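Putative uncharacterized protein Smu.1393c (Streptococcus mutans, PDB 4L9A) belongs to the alpha/beta hydrolase family and probably acts as a carboxylesterase, cleaving carboxylic ester bonds. Local coordinates at residues A[233-238]-A[251-256]; A[141-146]-A[245-250]; A[28-33]-A[94-99]; A[71-76]-A[102-107]. All coordinates share one frame; numbering follows the deposited sequence.

Contact 1 of 4, residues A[233-238]-A[251-256]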
# COMPACT_ATOMS: atom_id res chain seq x y z
N ILE A 233 -0.80 -12.77 -14.10
CA ILE A 233 -0.79 -11.34 -13.79
C ILE A 233 0.64 -10.81 -13.72
O ILE A 233 1.43 -11.28 -12.91
CB ILE A 233 -1.45 -11.06 -12.43
CG1 ILE A 233 -2.93 -11.46 -12.45
CG2 ILE A 233 -1.28 -9.60 -12.04
CD1 ILE A 233 -3.58 -11.40 -11.08
N PRO A 234 0.95 -9.79 -14.53
CA PRO A 234 2.29 -9.19 -14.46
C PRO A 234 2.50 -8.46 -13.15
O PRO A 234 1.57 -7.84 -12.61
CB PRO A 234 2.32 -8.20 -15.63
CG PRO A 234 0.96 -8.22 -16.25
CD PRO A 234 0.04 -9.02 -15.40
N SER A 235 3.72 -8.53 -12.64
CA SER A 235 4.09 -7.92 -11.38
C SER A 235 5.31 -7.04 -11.59
O SER A 235 6.33 -7.50 -12.09
CB SER A 235 4.41 -9.00 -10.35
OG SER A 235 4.75 -8.43 -9.10
N ILE A 236 5.21 -5.77 -11.20
CA ILE A 236 6.38 -4.91 -11.21
C ILE A 236 6.70 -4.55 -9.76
O ILE A 236 5.92 -3.85 -9.09
CB ILE A 236 6.18 -3.61 -12.02
CG1 ILE A 236 5.58 -3.90 -13.40
CG2 ILE A 236 7.52 -2.89 -12.17
CD1 ILE A 236 6.52 -4.59 -14.33
N VAL A 237 7.83 -5.04 -9.26
CA VAL A 237 8.22 -4.79 -7.88
C VAL A 237 9.44 -3.87 -7.84
O VAL A 237 10.40 -4.06 -8.60
CB VAL A 237 8.50 -6.12 -7.13
CG1 VAL A 237 9.13 -5.88 -5.75
CG2 VAL A 237 7.22 -6.91 -7.00
N PHE A 238 9.37 -2.85 -6.98
CA PHE A 238 10.48 -1.92 -6.76
C PHE A 238 10.98 -2.10 -5.34
O PHE A 238 10.19 -2.15 -4.39
CB PHE A 238 10.02 -0.46 -6.92
CG PHE A 238 9.59 -0.10 -8.31
CD1 PHE A 238 8.33 -0.47 -8.78
CD2 PHE A 238 10.43 0.61 -9.15
CE1 PHE A 238 7.92 -0.14 -10.07
CE2 PHE A 238 10.03 0.95 -10.44
CZ PHE A 238 8.78 0.56 -10.90
N GLU A 251 6.78 -14.30 -3.03
CA GLU A 251 5.44 -14.53 -3.54
C GLU A 251 4.97 -13.41 -4.48
O GLU A 251 3.88 -13.51 -5.07
CB GLU A 251 4.47 -14.62 -2.36
CG GLU A 251 4.50 -13.40 -1.43
CD GLU A 251 5.59 -13.50 -0.35
OE1 GLU A 251 6.64 -14.15 -0.59
OE2 GLU A 251 5.39 -12.97 0.76
N TYR A 252 5.74 -12.33 -4.60
CA TYR A 252 5.32 -11.19 -5.43
C TYR A 252 5.82 -11.29 -6.87
O TYR A 252 5.38 -10.55 -7.76
CB TYR A 252 5.74 -9.86 -4.82
CG TYR A 252 5.07 -9.56 -3.49
CD1 TYR A 252 3.69 -9.31 -3.43
CD2 TYR A 252 5.79 -9.57 -2.31
CE1 TYR A 252 3.07 -9.05 -2.22
CE2 TYR A 252 5.17 -9.32 -1.09
CZ TYR A 252 3.80 -9.06 -1.05
OH TYR A 252 3.16 -8.81 0.14
N LEU A 253 6.74 -12.22 -7.11
CA LEU A 253 7.29 -12.41 -8.45
C LEU A 253 6.79 -13.71 -9.08
O LEU A 253 6.45 -14.67 -8.40
CB LEU A 253 8.82 -12.35 -8.44
CG LEU A 253 9.40 -10.94 -8.27
CD1 LEU A 253 10.93 -10.95 -8.25
CD2 LEU A 253 8.89 -10.02 -9.37
N ASN A 254 6.75 -13.71 -10.41
CA ASN A 254 6.34 -14.87 -11.17
C ASN A 254 7.10 -14.84 -12.48
O ASN A 254 8.01 -14.02 -12.64
CB ASN A 254 4.82 -14.89 -11.41
CG ASN A 254 4.33 -13.65 -12.14
OD1 ASN A 254 5.07 -13.02 -12.90
ND2 ASN A 254 3.07 -13.29 -11.93
N LYS A 255 6.71 -15.69 -13.42
CA LYS A 255 7.46 -15.84 -14.66
C LYS A 255 6.86 -15.09 -15.85
O LYS A 255 7.30 -15.28 -16.98
CB LYS A 255 7.63 -17.32 -14.99
CG LYS A 255 8.65 -18.00 -14.11
CD LYS A 255 8.22 -19.40 -13.74
CE LYS A 255 9.28 -20.09 -12.90
NZ LYS A 255 10.57 -20.21 -13.64
N HIS A 256 5.90 -14.21 -15.59
CA HIS A 256 5.26 -13.45 -16.66
C HIS A 256 6.32 -12.68 -17.45
O HIS A 256 7.25 -12.14 -16.86
CB HIS A 256 4.22 -12.49 -16.09
CG HIS A 256 3.24 -11.97 -17.10
ND1 HIS A 256 3.59 -11.10 -18.10
CD2 HIS A 256 1.91 -12.20 -17.25
CE1 HIS A 256 2.53 -10.81 -18.83
NE2 HIS A 256 1.49 -11.46 -18.33
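Ser235 and Asn254 each donate a hydrogen bond to a carbonyl across this contact, joining the start of strand 235-239 in the alpha/beta hydrolase sheet to the loop between helix 244-248 and strand 260-263. Ser235 OG, anti to its own backbone N, meets Tyr252 O at 2.6 Å, and the C=O...donor angle of 162° puts it almost in line with the carbonyl. Asn254 ND2 reaches Ile233 O at 2.8 Å, with the acceptor lying in the plane of the amide group and an N-H...O angle of 158°. Beyond the Ser235 bond, and on the same side of the strand, Val237 places CG2 against Tyr252 CB at 4.0 Å, the two side chains crossing at about a right angle. Beside the start of the strand, Pro234 covers one face of the His256 imidazole in a CH-pi contact: Pro234 CG sits 4.0 Å from the ring centroid of His256 and 16° off the ring normal, displaced toward the rim.

A second shell positions these groups. Tyr252 OH is bonded to Thr144 O, while His256 ND1 is bonded to Gln258 N. Thr259 OG1 bonds to Asn254 OD1, the other end of the same amide. That oxygen also closes an Asx turn, accepting His256 N at 3.1 Å from above the plane of the Asn254 carbonyl.

Contact 2 of 4, residues A[141-146]-A[245-250]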
# COMPACT_ATOMS: atom_id res chain seq x y z
N LEU A 141 5.62 -1.45 -4.12
CA LEU A 141 6.73 -0.69 -3.58
C LEU A 141 7.13 -1.34 -2.26
O LEU A 141 6.44 -1.18 -1.25
CB LEU A 141 6.34 0.78 -3.38
CG LEU A 141 5.89 1.56 -4.62
CD1 LEU A 141 6.71 1.21 -5.87
CD2 LEU A 141 4.40 1.35 -4.90
N GLU A 142 8.25 -2.08 -2.27
CA GLU A 142 8.67 -2.87 -1.11
C GLU A 142 7.51 -3.54 -0.36
O GLU A 142 7.34 -3.37 0.86
CB GLU A 142 9.57 -2.05 -0.17
CG GLU A 142 10.96 -1.83 -0.81
CD GLU A 142 12.03 -1.37 0.16
OE1 GLU A 142 11.74 -1.14 1.36
OE2 GLU A 142 13.18 -1.21 -0.30
N PRO A 143 6.70 -4.31 -1.09
CA PRO A 143 5.60 -5.03 -0.44
C PRO A 143 6.15 -6.00 0.60
O PRO A 143 7.20 -6.61 0.37
CB PRO A 143 4.93 -5.78 -1.59
CG PRO A 143 6.02 -5.93 -2.62
CD PRO A 143 6.85 -4.67 -2.51
N THR A 144 5.47 -6.12 1.73
CA THR A 144 5.96 -6.93 2.83
C THR A 144 5.93 -8.42 2.47
O THR A 144 4.87 -8.95 2.14
CB THR A 144 5.13 -6.66 4.11
OG1 THR A 144 5.02 -5.25 4.32
CG2 THR A 144 5.81 -7.30 5.33
N THR A 145 7.09 -9.08 2.52
CA THR A 145 7.16 -10.52 2.26
C THR A 145 6.92 -11.35 3.51
O THR A 145 7.16 -10.89 4.64
CB THR A 145 8.52 -10.96 1.70
OG1 THR A 145 9.56 -10.60 2.63
CG2 THR A 145 8.79 -10.32 0.34
N VAL A 146 6.47 -12.58 3.32
CA VAL A 146 6.30 -13.50 4.42
C VAL A 146 7.65 -13.66 5.12
O VAL A 146 7.72 -13.72 6.35
CB VAL A 146 5.80 -14.87 3.95
CG1 VAL A 146 5.87 -15.88 5.07
CG2 VAL A 146 4.37 -14.75 3.41
N LYS A 245 17.49 -10.56 -3.47
CA LYS A 245 17.27 -12.00 -3.37
C LYS A 245 15.91 -12.35 -2.75
O LYS A 245 15.18 -13.22 -3.24
CB LYS A 245 18.39 -12.67 -2.59
CG LYS A 245 18.27 -14.18 -2.55
CD LYS A 245 19.43 -14.82 -1.79
CE LYS A 245 19.24 -16.33 -1.72
NZ LYS A 245 19.02 -16.91 -3.08
N GLU A 246 15.60 -11.68 -1.65
CA GLU A 246 14.32 -11.83 -0.97
C GLU A 246 13.15 -11.72 -1.96
O GLU A 246 12.30 -12.61 -2.04
CB GLU A 246 14.20 -10.77 0.14
CG GLU A 246 12.77 -10.59 0.70
CD GLU A 246 12.65 -9.34 1.58
OE1 GLU A 246 13.67 -8.66 1.79
OE2 GLU A 246 11.53 -9.04 2.04
N TYR A 247 13.14 -10.65 -2.74
CA TYR A 247 12.09 -10.43 -3.72
C TYR A 247 12.11 -11.42 -4.90
O TYR A 247 11.06 -11.90 -5.32
CB TYR A 247 12.06 -8.97 -4.19
CG TYR A 247 11.39 -8.09 -3.16
CD1 TYR A 247 10.04 -8.28 -2.83
CD2 TYR A 247 12.09 -7.09 -2.50
CE1 TYR A 247 9.42 -7.50 -1.89
CE2 TYR A 247 11.47 -6.30 -1.55
CZ TYR A 247 10.14 -6.51 -1.25
OH TYR A 247 9.52 -5.74 -0.31
N LEU A 248 13.30 -11.75 -5.39
CA LEU A 248 13.42 -12.78 -6.42
C LEU A 248 12.80 -14.11 -5.99
O LEU A 248 12.21 -14.81 -6.81
CB LEU A 248 14.89 -13.00 -6.80
CG LEU A 248 15.55 -11.92 -7.66
CD1 LEU A 248 16.97 -12.36 -8.06
CD2 LEU A 248 14.70 -11.65 -8.91
N GLU A 249 12.92 -14.44 -4.71
CA GLU A 249 12.37 -15.70 -4.19
C GLU A 249 10.96 -15.54 -3.62
O GLU A 249 10.42 -16.48 -3.03
CB GLU A 249 13.25 -16.22 -3.05
CG GLU A 249 14.64 -16.65 -3.44
CD GLU A 249 15.46 -17.01 -2.22
OE1 GLU A 249 15.03 -16.66 -1.09
OE2 GLU A 249 16.54 -17.63 -2.39
N SER A 250 10.37 -14.37 -3.78
CA SER A 250 9.15 -14.05 -3.04
C SER A 250 7.87 -14.40 -3.78
O SER A 250 7.87 -14.71 -4.97
CB SER A 250 9.10 -12.56 -2.70
OG SER A 250 8.68 -11.81 -3.83
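Glu142 meets Tyr247 first: its CB lies 3.7 Å from Tyr247 OH, the two side chains crossing at about a right angle. The carboxylate of Glu142 is engaged elsewhere, with OE1 bonded to His268 and Arg243. Next in sequence, Pro143 supplies the polar grip. Tyr247 OH donates to Pro143 O at 2.6 Å; the oxygen lies at the edge of the tyrosine ring and in its plane, whereas the hydroxyl stands 38° above the plane of the carbonyl. The pyrrolidine adds an apolar touch, Pro143 CG to Tyr247 CE1 at 3.8 Å, the two side chains crossing obliquely.

At Thr145 the two branches divide the work. OG1, set between the backbone N and the carbonyl carbon (chi1 58°), donates to Glu246 OE2 at 2.6 Å on the anti side of the carboxylate and also N-caps helix 146-151 by taking the N-H of Ile148. Thr145 CG2 turns to Tyr247 CE1 at 3.6 Å and Ser250 CB at 3.8 Å. Arg243 makes a salt bridge to Glu246 OE2 and Tyr158 bonds to OE1, which would tend to keep this buried carboxylate ionised.

The loop from strand 134-141 to helix 146-151 is thereby joined to the end of helix 244-248, with Tyr247 also resting on strands 235-239 and 260-263.

Contact 3 of 4, residues A[28-33]-A[94-99]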
# COMPACT_ATOMS: atom_id res chain seq x y z
N THR A 28 -19.07 -0.89 5.00
CA THR A 28 -18.62 -2.30 4.98
C THR A 28 -18.99 -3.00 6.27
O THR A 28 -19.44 -2.37 7.22
CB THR A 28 -17.09 -2.44 4.80
OG1 THR A 28 -16.42 -2.19 6.05
CG2 THR A 28 -16.56 -1.49 3.73
N LEU A 29 -18.75 -4.31 6.33
CA LEU A 29 -18.96 -5.05 7.56
C LEU A 29 -18.05 -4.54 8.68
O LEU A 29 -18.35 -4.73 9.86
CB LEU A 29 -18.76 -6.56 7.35
CG LEU A 29 -19.78 -7.23 6.43
CD1 LEU A 29 -19.56 -8.75 6.33
CD2 LEU A 29 -21.17 -6.96 6.92
N LEU A 30 -16.93 -3.90 8.31
CA LEU A 30 -16.00 -3.32 9.28
C LEU A 30 -16.34 -1.86 9.62
O LEU A 30 -15.55 -1.16 10.28
CB LEU A 30 -14.56 -3.37 8.75
CG LEU A 30 -14.01 -4.77 8.54
CD1 LEU A 30 -12.59 -4.71 7.94
CD2 LEU A 30 -14.04 -5.53 9.86
N GLY A 31 -17.51 -1.41 9.17
CA GLY A 31 -17.90 -0.03 9.37
C GLY A 31 -17.40 0.80 8.20
O GLY A 31 -16.87 0.25 7.23
N PRO A 32 -17.57 2.12 8.27
CA PRO A 32 -17.27 2.94 7.10
C PRO A 32 -15.79 2.97 6.79
O PRO A 32 -14.94 2.94 7.69
CB PRO A 32 -17.77 4.34 7.51
CG PRO A 32 -18.85 4.06 8.56
CD PRO A 32 -18.30 2.88 9.32
N ILE A 33 -15.48 3.00 5.50
CA ILE A 33 -14.08 3.05 5.07
C ILE A 33 -13.92 4.25 4.15
O ILE A 33 -14.67 4.42 3.21
CB ILE A 33 -13.68 1.76 4.35
CG1 ILE A 33 -13.82 0.57 5.30
CG2 ILE A 33 -12.23 1.85 3.80
CD1 ILE A 33 -12.74 0.54 6.44
N ARG A 94 -8.91 -11.76 6.19
CA ARG A 94 -10.06 -12.14 5.39
C ARG A 94 -11.15 -11.08 5.50
O ARG A 94 -11.85 -10.78 4.52
CB ARG A 94 -10.61 -13.49 5.85
CG ARG A 94 -11.89 -13.91 5.13
CD ARG A 94 -12.68 -14.97 5.91
NE ARG A 94 -13.41 -14.41 7.05
CZ ARG A 94 -14.72 -14.24 7.08
NH1 ARG A 94 -15.47 -14.59 6.04
NH2 ARG A 94 -15.30 -13.72 8.15
N ASP A 95 -11.31 -10.54 6.71
CA ASP A 95 -12.34 -9.52 6.94
C ASP A 95 -12.01 -8.25 6.17
O ASP A 95 -12.86 -7.67 5.49
CB ASP A 95 -12.51 -9.25 8.45
CG ASP A 95 -12.96 -10.48 9.22
OD1 ASP A 95 -13.98 -11.10 8.84
OD2 ASP A 95 -12.29 -10.85 10.21
N TRP A 96 -10.75 -7.84 6.26
CA TRP A 96 -10.30 -6.63 5.58
C TRP A 96 -10.38 -6.83 4.06
O TRP A 96 -10.85 -5.95 3.34
CB TRP A 96 -8.91 -6.25 6.06
CG TRP A 96 -8.25 -5.10 5.36
CD1 TRP A 96 -6.97 -5.06 4.89
CD2 TRP A 96 -8.82 -3.80 5.08
NE1 TRP A 96 -6.70 -3.83 4.34
CE2 TRP A 96 -7.81 -3.05 4.44
CE3 TRP A 96 -10.07 -3.22 5.31
CZ2 TRP A 96 -8.03 -1.74 4.01
CZ3 TRP A 96 -10.28 -1.92 4.88
CH2 TRP A 96 -9.26 -1.19 4.25
N VAL A 97 -9.96 -8.00 3.58
CA VAL A 97 -10.11 -8.32 2.16
C VAL A 97 -11.58 -8.31 1.68
O VAL A 97 -11.87 -7.79 0.60
CB VAL A 97 -9.44 -9.68 1.81
CG1 VAL A 97 -9.82 -10.13 0.39
CG2 VAL A 97 -7.93 -9.57 1.92
N ASN A 98 -12.49 -8.88 2.48
CA ASN A 98 -13.91 -8.82 2.15
C ASN A 98 -14.43 -7.38 2.10
O ASN A 98 -15.24 -7.04 1.25
CB ASN A 98 -14.76 -9.70 3.10
CG ASN A 98 -14.57 -11.18 2.84
OD1 ASN A 98 -14.09 -11.57 1.77
ND2 ASN A 98 -14.95 -12.03 3.80
N ALA A 99 -13.95 -6.53 3.00
CA ALA A 99 -14.37 -5.13 2.99
C ALA A 99 -13.88 -4.45 1.71
O ALA A 99 -14.62 -3.71 1.07
CB ALA A 99 -13.84 -4.41 4.21
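Leu30 is the main bump: its CD1 settles on the surface of helix 93-106, in a shallow hollow walled by one helical turn. The floor of the hollow is Trp96 CA, 3.8 Å from Leu30 CD1. Asp95 O borders it at 3.9 Å from the same methyl, and Ala99 CB at an equal 3.9 Å, while the indole of Trp96 forms a further wall and meets Leu30 CD1 with its edge, near the ring plane, at CE3. Leu30 CG is anti to the carbonyl carbon (chi1 -63°), and the extended chi2 of 177° carries CD1 onward into this recess.

The Ala99 methyl that borders this hollow is itself a bump, met by Thr28. Thr28 CB comes to 3.8 Å from Ala99 CB, and Thr28 CG2 lies about equally near Ala99 CB and Ala99 O. The residues that meet the helix are presented by the tight loop of a beta hairpin that links the antiparallel strands 22-26 and 33-38. A type I turn runs from Thr28 to Gly31, closed by Gly31 N to Thr28 O at 2.9 Å. Thr28 OG1 stiffens it further, accepting from Leu30 N in an ST turn and donating to Gly31 O at 2.7 Å, in the carbonyl plane and on a lone pair.

Where the chain enters strand 33-38, Ile33 CD1 reaches Trp96 CZ3 at 3.8 Å, approaching the ring obliquely. The indole also lies against Ile75 of strand 71-75 and Pro78 of the following loop, while Ala123 of helix 120-130 touches it as well.

Contact 4 of 4, residues A[71-76]-A[102-107]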
# COMPACT_ATOMS: atom_id res chain seq x y z
N GLY A 71 -8.69 5.17 -14.13
CA GLY A 71 -9.44 5.27 -12.89
C GLY A 71 -8.52 5.27 -11.67
O GLY A 71 -7.38 4.81 -11.75
N ILE A 72 -9.01 5.81 -10.56
CA ILE A 72 -8.26 5.82 -9.31
C ILE A 72 -9.19 5.37 -8.19
O ILE A 72 -10.33 5.81 -8.12
CB ILE A 72 -7.73 7.25 -8.98
CG1 ILE A 72 -6.87 7.81 -10.11
CG2 ILE A 72 -6.98 7.24 -7.66
CD1 ILE A 72 -5.54 7.05 -10.32
N LEU A 73 -8.70 4.50 -7.32
CA LEU A 73 -9.40 4.19 -6.08
C LEU A 73 -8.38 4.09 -4.98
O LEU A 73 -7.53 3.20 -5.00
CB LEU A 73 -10.18 2.87 -6.18
CG LEU A 73 -10.84 2.36 -4.90
CD1 LEU A 73 -11.88 3.38 -4.33
CD2 LEU A 73 -11.52 1.03 -5.18
N THR A 74 -8.44 5.00 -4.02
CA THR A 74 -7.60 4.87 -2.84
C THR A 74 -8.45 4.44 -1.66
O THR A 74 -9.63 4.84 -1.54
CB THR A 74 -6.85 6.18 -2.52
OG1 THR A 74 -7.78 7.15 -2.03
CG2 THR A 74 -6.13 6.72 -3.76
N ILE A 75 -7.86 3.64 -0.79
CA ILE A 75 -8.55 3.08 0.36
C ILE A 75 -7.72 3.26 1.63
O ILE A 75 -6.55 2.85 1.68
CB ILE A 75 -8.84 1.58 0.15
CG1 ILE A 75 -9.69 1.36 -1.11
CG2 ILE A 75 -9.54 0.98 1.37
CD1 ILE A 75 -9.91 -0.11 -1.46
N ASP A 76 -8.31 3.85 2.67
CA ASP A 76 -7.65 3.99 3.97
C ASP A 76 -8.04 2.83 4.90
O ASP A 76 -9.21 2.60 5.13
CB ASP A 76 -8.01 5.32 4.65
CG ASP A 76 -7.40 6.53 3.94
OD1 ASP A 76 -6.91 6.37 2.79
OD2 ASP A 76 -7.45 7.64 4.52
N MSE A 102 -16.00 -5.46 -1.26
CA MSE A 102 -17.27 -4.75 -1.24
C MSE A 102 -17.08 -3.37 -1.84
O MSE A 102 -17.94 -2.86 -2.57
CB MSE A 102 -17.74 -4.57 0.19
CG MSE A 102 -18.58 -5.68 0.72
SE MSE A 102 -19.59 -4.93 2.21
CE MSE A 102 -20.56 -3.55 1.22
N ILE A 103 -15.96 -2.74 -1.49
CA ILE A 103 -15.63 -1.44 -2.04
C ILE A 103 -15.43 -1.56 -3.55
O ILE A 103 -15.90 -0.71 -4.30
CB ILE A 103 -14.39 -0.83 -1.35
CG1 ILE A 103 -14.70 -0.58 0.13
CG2 ILE A 103 -13.97 0.46 -2.03
CD1 ILE A 103 -13.52 -0.09 0.98
N PHE A 104 -14.77 -2.63 -4.00
CA PHE A 104 -14.62 -2.84 -5.44
C PHE A 104 -16.00 -2.87 -6.11
O PHE A 104 -16.22 -2.24 -7.14
CB PHE A 104 -13.87 -4.14 -5.76
CG PHE A 104 -12.37 -4.00 -5.79
CD1 PHE A 104 -11.72 -3.10 -4.95
CD2 PHE A 104 -11.60 -4.76 -6.67
CE1 PHE A 104 -10.33 -2.97 -4.98
CE2 PHE A 104 -10.22 -4.63 -6.70
CZ PHE A 104 -9.58 -3.73 -5.85
N GLU A 105 -16.93 -3.63 -5.52
CA GLU A 105 -18.26 -3.80 -6.11
C GLU A 105 -19.08 -2.51 -6.10
O GLU A 105 -20.04 -2.36 -6.85
CB GLU A 105 -19.04 -4.91 -5.41
CG GLU A 105 -18.36 -6.27 -5.45
CD GLU A 105 -17.96 -6.69 -6.86
OE1 GLU A 105 -18.85 -6.74 -7.74
OE2 GLU A 105 -16.75 -6.96 -7.08
N HIS A 106 -18.69 -1.58 -5.24
CA HIS A 106 -19.37 -0.30 -5.11
C HIS A 106 -19.14 0.60 -6.33
O HIS A 106 -19.96 1.47 -6.62
CB HIS A 106 -18.89 0.40 -3.84
CG HIS A 106 -19.65 1.66 -3.51
ND1 HIS A 106 -20.94 1.65 -3.03
CD2 HIS A 106 -19.27 2.96 -3.55
CE1 HIS A 106 -21.33 2.89 -2.80
NE2 HIS A 106 -20.34 3.70 -3.10
N PHE A 107 -18.04 0.38 -7.05
CA PHE A 107 -17.70 1.23 -8.20
C PHE A 107 -17.76 0.50 -9.54
O PHE A 107 -17.84 -0.73 -9.58
CB PHE A 107 -16.34 1.89 -8.02
CG PHE A 107 -16.26 2.80 -6.84
CD1 PHE A 107 -16.82 4.07 -6.88
CD2 PHE A 107 -15.62 2.39 -5.67
CE1 PHE A 107 -16.74 4.92 -5.79
CE2 PHE A 107 -15.55 3.24 -4.57
CZ PHE A 107 -16.12 4.50 -4.63
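Leu73 and Ile75 make a wholly apolar strand-on-helix contact, packing strand 71-75 of the sheet against the last turn of helix 93-106 and the residue just after it. The axes of strand 71-75 and helix 102-106 approach to 10.8 Å and run roughly antiparallel, at 148°, a separation bridged by side chains alone.

Leu73 forks into the interface, its CG anti to the backbone N (chi1 174°). One branch, CD2, lies against Ile103 CG2 at 4.0 Å and against Phe104 CD1 at 4.1 Å; the other, CD1, comes to 3.7 Å from Phe107 CE2. Each methyl approaches its aromatic ring obliquely. Ile75, two residues along the same side of the strand, reaches toward Ile103 tip to tip, with Ile75 CG2 at 4.1 Å from Ile103 CD1.

The pairing belongs to a beta-alpha-beta crossover, in which the chain leaves strand 71-75, passes through helix 93-106 and returns in the parallel strand 111-117, with strand 43-47 lying between the two. Neighbouring elements extend the apolar layer: Ile103 also touches Ile33 of the neighbouring strand 33-38 and Val26 of the edge strand 22-26, Phe104 meets Tyr112 and Phe109 edge-to-face and lies on Val45, and Phe107 stacks on His37.

Overall arrangement
From the N terminus, the hairpin loop 28-33 pairs with 94-99 in contact 3. Strand 71-75 enters between these segments and is paired in contact 4 with 102-107, so the two closures cross; together they fix helix 93-106 to the 22-26, 33-38 and 71-75 side of the sheet. In the second half of the chain, contact 2 closes the long excursion from 141-146, through several helices, to 245-250. Contact 1 begins inside it at 233-238 and ends beyond it at 251-256, a second crossing pair, which ties helix 244-248 and the surrounding loops to strand 235-239, toward the other side of the sheet. The pairs follow in series: contacts 2 and 4 have centres about 25 Å apart, on opposite sides of the chain's centre.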